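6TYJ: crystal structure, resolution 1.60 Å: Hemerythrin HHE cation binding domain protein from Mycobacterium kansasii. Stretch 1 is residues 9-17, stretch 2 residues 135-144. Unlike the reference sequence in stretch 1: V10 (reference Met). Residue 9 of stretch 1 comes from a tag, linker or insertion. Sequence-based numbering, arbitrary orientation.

Stretch 1, residues 9-17: MVNAYEVLK
Stretch 2, residues 135-144: ELEELGEKMA

Stretch 2 is helical throughout, with phi/psi near -65/-40 and i to i+4 backbone hydrogen bonds of 2.9 Å, such as G140 N to L136 O. Stretch 1 enters extended, with V10 at -94/157 and N11 at -133/172, and turns helical at A12. N11 is the N-cap: E14 N donates to N11 OD1 at 2.9 Å. N11 N in turn donates to E14 OE1 at 3.3 Å. N11 has chi1 71° and E14 has chi1 -65°, chi2 170°. The two helices run in the same general direction, 37° apart, and their axes approach to 8.2 Å. The register is set by A12 against G140, with CA atoms 3.7 Å apart. The contact buries 543 Å², both sides summed.

E135 lies out of reach of stretch 1. L136 (m, chi2 t) does more. Its carbonyl accepts a weak hydrogen bond from A12 N, with A12 N to L136 O 3.0 Å and an N-H...O angle of 133°. The same oxygen receives a CA-H...O contact, N11 CA to L136 O 3.3 Å. It therefore serves the start of the stretch 1 helix while still accepting from G140 N. The L136 side chain meets Y13 (chi1 -53°, chi2 -34°). L136 CD2 lies over one ring face, 3.9 Å from the Y13 ring centroid, a CH-pi contact.

E137 (m, chi2 t) follows. Its backbone makes a CA-H...O contact, E137 CA to V10 O 3.4 Å. E137 OE1 approaches CB of the tag residue M9 at 4.0 Å, but M9 is poorly ordered and modelled only to CB. E138 points away.

L139 (t, chi2 p) touches A12 lightly, with L139 CD2 to A12 CB 3.8 Å.

At G140 the backbones pack tightly, its CA paired with the CA of A12. G140 CA is 3.5 Å from A12 N and 3.7 Å from N11 C. An ideal CB here would point toward stretch 1 and clash, at 2.5 Å from N11 C and 2.8 Å from A12 N. V10, which differs from the reference, has chi1 86° and places CG1 4.1 Å from G140 C.

E141 is marginal, and K142 is out of reach. M143 (m, chi2 t, chi3 p) points toward stretch 1 and closes an apolar cluster. M143 SD is 3.7 Å from A12 CB. M143 CE lies 3.5 Å from L16 CG (L16 m, t) and 4.1 Å from V15 CG1 (V15 t). The A12 side chain is thus a knob among L136, L139, G140 and M143. A144 ends the stretch with its CA-to-CB bond sideways.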

# COMPACT_ATOMS: atom_id res chain seq x y z
N MET A 9 -1.57 11.13 -20.74
CA MET A 9 -1.09 12.00 -19.67
C MET A 9 -1.63 11.59 -18.29
O MET A 9 -2.75 11.94 -17.92
CB MET A 9 -1.47 13.45 -19.96
N VAL A 10 -0.82 10.86 -17.52
CA VAL A 10 -1.22 10.43 -16.19
C VAL A 10 -0.72 11.45 -15.16
O VAL A 10 0.23 12.21 -15.41
CB VAL A 10 -0.69 9.02 -15.87
CG1 VAL A 10 0.73 9.09 -15.31
CG2 VAL A 10 -1.60 8.32 -14.89
N ASN A 11 -1.37 11.48 -14.00
CA ASN A 11 -0.93 12.35 -12.92
C ASN A 11 -0.88 11.59 -11.60
O ASN A 11 -1.29 10.42 -11.50
CB ASN A 11 -1.79 13.63 -12.81
CG ASN A 11 -3.19 13.39 -12.28
OD1 ASN A 11 -3.42 12.56 -11.41
ND2 ASN A 11 -4.13 14.17 -12.78
N ALA A 12 -0.33 12.26 -10.59
CA ALA A 12 -0.02 11.60 -9.33
C ALA A 12 -1.26 11.05 -8.66
O ALA A 12 -1.21 9.97 -8.06
CB ALA A 12 0.69 12.59 -8.39
N TYR A 13 -2.39 11.78 -8.74
CA TYR A 13 -3.62 11.32 -8.11
C TYR A 13 -4.10 10.04 -8.77
O TYR A 13 -4.51 9.09 -8.09
CB TYR A 13 -4.72 12.38 -8.22
CG TYR A 13 -4.32 13.75 -7.71
CD1 TYR A 13 -3.45 13.90 -6.64
CD2 TYR A 13 -4.85 14.90 -8.28
CE1 TYR A 13 -3.10 15.17 -6.17
CE2 TYR A 13 -4.51 16.15 -7.83
CZ TYR A 13 -3.65 16.29 -6.77
OH TYR A 13 -3.34 17.57 -6.34
N GLU A 14 -4.08 10.01 -10.10
CA GLU A 14 -4.55 8.82 -10.82
C GLU A 14 -3.68 7.62 -10.51
O GLU A 14 -4.19 6.51 -10.33
CB GLU A 14 -4.57 9.11 -12.32
CG GLU A 14 -5.57 10.19 -12.71
CD GLU A 14 -5.43 10.65 -14.15
OE1 GLU A 14 -4.36 10.41 -14.76
OE2 GLU A 14 -6.38 11.26 -14.68
N VAL A 15 -2.36 7.81 -10.46
CA VAL A 15 -1.47 6.71 -10.12
C VAL A 15 -1.88 6.09 -8.79
O VAL A 15 -1.98 4.87 -8.66
CB VAL A 15 -0.01 7.17 -10.09
CG1 VAL A 15 0.87 6.08 -9.45
CG2 VAL A 15 0.47 7.45 -11.47
N LEU A 16 -2.09 6.93 -7.77
CA LEU A 16 -2.41 6.40 -6.45
C LEU A 16 -3.81 5.80 -6.43
O LEU A 16 -4.01 4.75 -5.83
CB LEU A 16 -2.28 7.46 -5.37
CG LEU A 16 -0.84 7.91 -5.13
CD1 LEU A 16 -0.88 9.04 -4.15
CD2 LEU A 16 -0.04 6.74 -4.59
N LYS A 17 -4.78 6.47 -7.05
CA LYS A 17 -6.13 5.91 -7.03
C LYS A 17 -6.17 4.60 -7.79
O LYS A 17 -6.82 3.63 -7.34
CB LYS A 17 -7.13 6.93 -7.61
CG LYS A 17 -7.33 8.11 -6.67
CD LYS A 17 -8.16 9.24 -7.28
CE LYS A 17 -9.63 8.96 -7.16
NZ LYS A 17 -10.41 9.93 -7.98
N GLU A 135 3.06 19.92 -12.84
CA GLU A 135 3.84 19.24 -11.81
C GLU A 135 3.20 17.93 -11.39
O GLU A 135 3.91 16.98 -11.04
CB GLU A 135 4.01 20.12 -10.58
CG GLU A 135 5.29 20.94 -10.64
CD GLU A 135 5.12 22.31 -10.07
OE1 GLU A 135 4.31 22.48 -9.13
OE2 GLU A 135 5.81 23.22 -10.58
N LEU A 136 1.88 17.88 -11.39
CA LEU A 136 1.20 16.63 -11.06
C LEU A 136 1.41 15.59 -12.14
O LEU A 136 1.45 14.39 -11.84
CB LEU A 136 -0.28 16.92 -10.83
CG LEU A 136 -0.62 17.50 -9.45
CD1 LEU A 136 -2.01 18.12 -9.48
CD2 LEU A 136 -0.51 16.44 -8.37
N GLU A 137 1.58 16.01 -13.40
CA GLU A 137 1.87 15.05 -14.45
C GLU A 137 3.29 14.53 -14.34
O GLU A 137 3.52 13.32 -14.44
CB GLU A 137 1.62 15.67 -15.82
CG GLU A 137 0.14 15.89 -16.14
CD GLU A 137 -0.08 16.48 -17.52
OE1 GLU A 137 0.82 16.33 -18.38
OE2 GLU A 137 -1.15 17.08 -17.76
N GLU A 138 4.27 15.43 -14.15
CA GLU A 138 5.64 14.98 -13.97
C GLU A 138 5.77 14.07 -12.75
O GLU A 138 6.43 13.03 -12.81
CB GLU A 138 6.60 16.17 -13.84
N LEU A 139 5.12 14.44 -11.64
CA LEU A 139 5.16 13.61 -10.44
C LEU A 139 4.52 12.24 -10.70
O LEU A 139 5.04 11.21 -10.25
CB LEU A 139 4.46 14.31 -9.28
CG LEU A 139 4.45 13.61 -7.92
CD1 LEU A 139 5.87 13.33 -7.37
CD2 LEU A 139 3.66 14.48 -6.96
N GLY A 140 3.40 12.23 -11.42
CA GLY A 140 2.76 10.96 -11.74
C GLY A 140 3.65 10.07 -12.58
O GLY A 140 3.74 8.86 -12.35
N GLU A 141 4.35 10.67 -13.54
CA GLU A 141 5.30 9.93 -14.36
C GLU A 141 6.42 9.35 -13.52
O GLU A 141 6.82 8.19 -13.73
CB GLU A 141 5.86 10.84 -15.46
N LYS A 142 6.98 10.15 -12.60
CA LYS A 142 8.07 9.65 -11.76
C LYS A 142 7.57 8.52 -10.87
O LYS A 142 8.27 7.52 -10.67
CB LYS A 142 8.68 10.78 -10.91
N MET A 143 6.35 8.65 -10.34
CA MET A 143 5.80 7.62 -9.48
C MET A 143 5.56 6.33 -10.24
O MET A 143 5.81 5.23 -9.73
CB MET A 143 4.50 8.11 -8.84
CG MET A 143 4.73 9.17 -7.78
SD MET A 143 3.23 10.07 -7.31
CE MET A 143 2.25 8.78 -6.64
N ALA A 144 5.01 6.43 -11.45
CA ALA A 144 4.78 5.22 -12.24
C ALA A 144 6.09 4.49 -12.52
O ALA A 144 6.16 3.26 -12.40
CB ALA A 144 4.06 5.57 -13.53